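Local coordinates for sulfur oxygenase/reductase (Halothiobacillus neapolitanus, PDB 6QPA) that catalyses the oxygen-dependent disproportionation of elemental sulfur at a mononuclear iron site, within a 24-subunit assembly, at the interface of chains A and B. Numbering follows the deposited sequence. Chains: chain A/B, Sulfur oxygenase/reductase.

Contact 1: the interface of chains A and B. Residues chain A 283, 287-290; chain B 214, 234.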
loop_
_atom_site.group_PDB
_atom_site.type_symbol
_atom_site.label_atom_id
_atom_site.label_comp_id
_atom_site.label_asym_id
_atom_site.label_seq_id
_atom_site.Cartn_x
_atom_site.Cartn_y
_atom_site.Cartn_z
ATOM N N ASN A 283 20.185 -55.965 -27.145
ATOM C CA ASN A 283 20.841 -55.540 -28.378
ATOM C C ASN A 283 20.635 -56.568 -29.482
ATOM O O ASN A 283 20.213 -56.224 -30.588
ATOM C CB ASN A 283 22.346 -55.310 -28.148
ATOM C CG ASN A 283 22.629 -53.972 -27.482
ATOM O OD1 ASN A 283 21.705 -53.244 -27.135
ATOM N ND2 ASN A 283 23.902 -53.643 -27.309
ATOM N N LEU A 287 17.030 -54.827 -30.567
ATOM C CA LEU A 287 17.495 -53.678 -31.343
ATOM C C LEU A 287 17.945 -54.066 -32.747
ATOM O O LEU A 287 17.802 -53.270 -33.683
ATOM C CB LEU A 287 18.627 -52.954 -30.607
ATOM C CG LEU A 287 18.276 -52.243 -29.278
ATOM C CD1 LEU A 287 19.446 -51.430 -28.749
ATOM C CD2 LEU A 287 17.062 -51.356 -29.430
ATOM N N ALA A 288 18.523 -55.261 -32.904
ATOM C CA ALA A 288 19.025 -55.728 -34.186
ATOM C C ALA A 288 17.929 -55.957 -35.216
ATOM O O ALA A 288 18.248 -56.109 -36.396
ATOM C CB ALA A 288 19.819 -57.031 -34.000
ATOM N N HIS A 289 16.655 -55.979 -34.817
ATOM C CA HIS A 289 15.589 -56.350 -35.737
ATOM C C HIS A 289 14.643 -55.209 -36.059
ATOM O O HIS A 289 13.593 -55.443 -36.667
ATOM C CB HIS A 289 14.821 -57.533 -35.161
ATOM C CG HIS A 289 15.708 -58.691 -34.833
ATOM N ND1 HIS A 289 16.516 -59.290 -35.778
ATOM C CD2 HIS A 289 15.911 -59.367 -33.679
ATOM C CE1 HIS A 289 17.185 -60.280 -35.218
ATOM N NE2 HIS A 289 16.842 -60.344 -33.943
ATOM N N LEU A 290 14.993 -53.986 -35.685
ATOM C CA LEU A 290 14.081 -52.859 -35.746
ATOM C C LEU A 290 14.366 -51.963 -36.937
ATOM O O LEU A 290 15.522 -51.654 -37.239
ATOM C CB LEU A 290 14.175 -52.022 -34.474
ATOM C CG LEU A 290 13.857 -52.737 -33.172
ATOM C CD1 LEU A 290 13.921 -51.701 -32.025
ATOM C CD2 LEU A 290 12.484 -53.395 -33.258
ATOM N N PRO B 214 22.860 -51.940 -33.180
ATOM C CA PRO B 214 22.762 -51.898 -31.706
ATOM C C PRO B 214 23.977 -51.286 -31.031
ATOM O O PRO B 214 23.830 -50.549 -30.051
ATOM C CB PRO B 214 22.597 -53.378 -31.333
ATOM C CG PRO B 214 21.962 -54.003 -32.542
ATOM C CD PRO B 214 22.603 -53.292 -33.708
ATOM N N ASN B 234 21.248 -51.381 -39.175
ATOM C CA ASN B 234 20.788 -52.753 -39.328
ATOM C C ASN B 234 20.809 -53.216 -40.777
ATOM O O ASN B 234 20.602 -54.402 -41.037
ATOM C CB ASN B 234 19.375 -52.886 -38.768
ATOM C CG ASN B 234 19.354 -52.882 -37.259
ATOM O OD1 ASN B 234 20.361 -53.200 -36.624
ATOM N ND2 ASN B 234 18.209 -52.542 -36.675
#
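B:Pro214 and B:Asn234 press side by side against the end of helix 276-287 of chain A, in a subunit interface of the sulfur oxygenase reductase family. The interface is two-fold symmetric, and this patch has a twin with the chains exchanged.

B:Pro214 is the first residue of helix 214-220 and the residue that loses most surface here. Its ring leads with CB and CG. CB packs against the A:Asn283 methylene, 3.7 Å from A:Asn283 CB, where the two side chains run antiparallel past one another. CG faces the A:Asn283 carbonyl, 3.4 Å from its O, and reaches across to A:Ala288, whose CA lies 3.8 Å away, with A:Leu287 CB slightly farther off. The pyrrolidine thus sits over the last turn of the chain A helix, in contact with backbone and CB atoms.

The polar grip belongs to the carboxamide of B:Asn234. Its ND2 donates two bonds: one to the A:Leu287 carbonyl O at 3.1 Å, the other to the A:Leu290 carbonyl O at 2.9 Å. Both acceptors lie close to the amide plane, and the second bond arrives on a lone pair of the A:Leu290 oxygen, which would resist rotation of the amide. With CG beside the backbone N and anti to the carbonyl carbon (chi1 -75°, measured from N), B:Asn234 carries ND2 up to both acceptors, bridging the turn 287-290 where the helix gives way to the short strand at 290.

The A:Ala288 carbonyl O lies over a face of this amide, 3.5 Å from B:Asn234 CG. The A:Ala288 methyl sits between the centre of the A:His289 ring, within its own chain, and B:Pro214 CG.

Contact 2: the interface of chains A and B. Residues chain A 59-60; chain B 107, 113-114, 209-210, 221.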
loop_
_atom_site.group_PDB
_atom_site.type_symbol
_atom_site.label_atom_id
_atom_site.label_comp_id
_atom_site.label_asym_id
_atom_site.label_seq_id
_atom_site.Cartn_x
_atom_site.Cartn_y
_atom_site.Cartn_z
ATOM N N ARG A 59 18.439 -39.308 -25.709
ATOM C CA ARG A 59 17.963 -39.498 -27.078
ATOM C C ARG A 59 16.687 -38.701 -27.324
ATOM O O ARG A 59 16.502 -38.142 -28.406
ATOM C CB ARG A 59 17.745 -40.986 -27.339
ATOM C CG ARG A 59 17.009 -41.343 -28.606
ATOM C CD ARG A 59 17.805 -41.051 -29.850
ATOM N NE ARG A 59 17.055 -41.474 -31.023
ATOM C CZ ARG A 59 16.172 -40.716 -31.663
ATOM N NH1 ARG A 59 15.935 -39.473 -31.242
ATOM N NH2 ARG A 59 15.522 -41.204 -32.721
ATOM N N TYR A 60 15.826 -38.585 -26.309
ATOM C CA TYR A 60 14.680 -37.689 -26.387
ATOM C C TYR A 60 14.761 -36.693 -25.245
ATOM O O TYR A 60 13.882 -36.654 -24.369
ATOM C CB TYR A 60 13.369 -38.469 -26.340
ATOM C CG TYR A 60 13.333 -39.550 -27.371
ATOM C CD1 TYR A 60 13.144 -39.243 -28.714
ATOM C CD2 TYR A 60 13.523 -40.877 -27.020
ATOM C CE1 TYR A 60 13.130 -40.226 -29.682
ATOM C CE2 TYR A 60 13.513 -41.879 -27.988
ATOM C CZ TYR A 60 13.317 -41.535 -29.318
ATOM O OH TYR A 60 13.290 -42.500 -30.285
ATOM N N LEU B 107 19.278 -32.859 -29.780
ATOM C CA LEU B 107 18.449 -33.843 -29.099
ATOM C C LEU B 107 17.934 -33.354 -27.754
ATOM O O LEU B 107 16.927 -33.880 -27.268
ATOM C CB LEU B 107 19.207 -35.150 -28.910
ATOM C CG LEU B 107 19.311 -35.964 -30.190
ATOM C CD1 LEU B 107 20.002 -37.275 -29.918
ATOM C CD2 LEU B 107 17.926 -36.186 -30.783
ATOM N N GLY B 113 11.030 -38.460 -32.726
ATOM C CA GLY B 113 11.815 -38.390 -33.937
ATOM C C GLY B 113 13.296 -38.403 -33.623
ATOM O O GLY B 113 13.698 -38.680 -32.495
ATOM N N PRO B 114 14.149 -38.145 -34.628
ATOM C CA PRO B 114 13.756 -37.871 -36.014
ATOM C C PRO B 114 13.371 -39.133 -36.783
ATOM O O PRO B 114 13.872 -40.215 -36.473
ATOM C CB PRO B 114 15.026 -37.259 -36.616
ATOM C CG PRO B 114 16.136 -37.980 -35.881
ATOM C CD PRO B 114 15.617 -38.160 -34.463
ATOM N N SER B 209 17.257 -41.149 -39.821
ATOM C CA SER B 209 16.309 -41.409 -38.749
ATOM C C SER B 209 17.009 -41.814 -37.454
ATOM O O SER B 209 16.339 -42.222 -36.498
ATOM C CB SER B 209 15.298 -42.485 -39.185
ATOM O OG SER B 209 14.609 -42.092 -40.374
ATOM N N PHE B 210 18.342 -41.713 -37.411
ATOM C CA PHE B 210 19.131 -42.069 -36.232
ATOM C C PHE B 210 18.886 -43.516 -35.812
ATOM O O PHE B 210 18.898 -43.853 -34.621
ATOM C CB PHE B 210 18.844 -41.112 -35.072
ATOM C CG PHE B 210 20.028 -40.842 -34.219
ATOM C CD1 PHE B 210 21.122 -40.164 -34.738
ATOM C CD2 PHE B 210 20.056 -41.245 -32.892
ATOM C CE1 PHE B 210 22.232 -39.903 -33.950
ATOM C CE2 PHE B 210 21.161 -40.982 -32.093
ATOM C CZ PHE B 210 22.247 -40.309 -32.620
ATOM N N VAL B 221 24.566 -42.707 -27.124
ATOM C CA VAL B 221 24.207 -42.082 -25.855
ATOM C C VAL B 221 25.349 -42.127 -24.843
ATOM O O VAL B 221 25.165 -41.712 -23.696
ATOM C CB VAL B 221 22.916 -42.687 -25.271
ATOM C CG1 VAL B 221 21.721 -42.203 -26.066
ATOM C CG2 VAL B 221 22.955 -44.210 -25.273
HETATM O O HOH W 1 16.499 -44.191 -32.561
#
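A:Arg59 pushes its guanidinium group into chain B, where the backbone carbonyl of B:Gly113 receives it. This arginine provides most of the buried surface of the patch, a loop-to-subunit contact in the two-fold symmetric interface of the sulfur oxygenase reductase. NH1 donates to B:Gly113 O at 2.7 Å, lying in the carbonyl plane on a lone pair, with the oxygen near the guanidinium plane. NH2 adds a weak bond to the same oxygen, so that the carbonyl meets the end of the guanidinium carrying both terminal nitrogens.

At a further edge of the group, NE and NH2 both hydrogen-bond to water 1, NH2 at 3.1 Å. The water also bonds to the B:Phe210 carbonyl O and thereby ties the arginine to a second backbone segment of chain B.

The B:Phe210 ring approaches one face of the guanidinium off-centre and stands almost upright against it, the planes 81° apart, with its CD2 edge 3.5 Å from A:Arg59 NE. CD of the arginine lies against the same edge. On the chain A side, the hydroxyl OH of A:Tyr60 stands over the other face, 3.5 Å above the guanidinium plane and near its rim, while A:Arg59 CG rests over the tyrosine ring. The guanidinium is therefore flanked by an aromatic residue from each subunit.

What brings the arginine here is a bend in its chain at chi2 (69°), after CG has set out anti to the backbone N; beyond it the chain runs extended through CD, and the last torsion (88°) turns the guanidinium plane across the line of the chain. B:Leu107, from the 3-10 helix 106-109, packs against the arginine backbone. The B:Gly113 carbonyl belongs to the cis peptide leading into B:Pro114, whose ring carbon CD lies 3.5 Å from both NH1 and NH2 of A:Arg59.

The C-alpha centres of contact 1 and contact 2 lie about 15 Å apart within the same A-B interface, and they share no residue. Chain A supplies a helix end in contact 1 and a loop in contact 2. Chain B brings together residues distant in sequence, yet B:Pro214 follows closely on B:Ser209 and B:Phe210, and its helix 214-220 runs directly up to B:Val221, so one stretch of chain B serves both. Two-fold symmetry doubles each contact. Together they probably help fix the relative orientation of neighbouring subunits in the 24-copy deposited assembly.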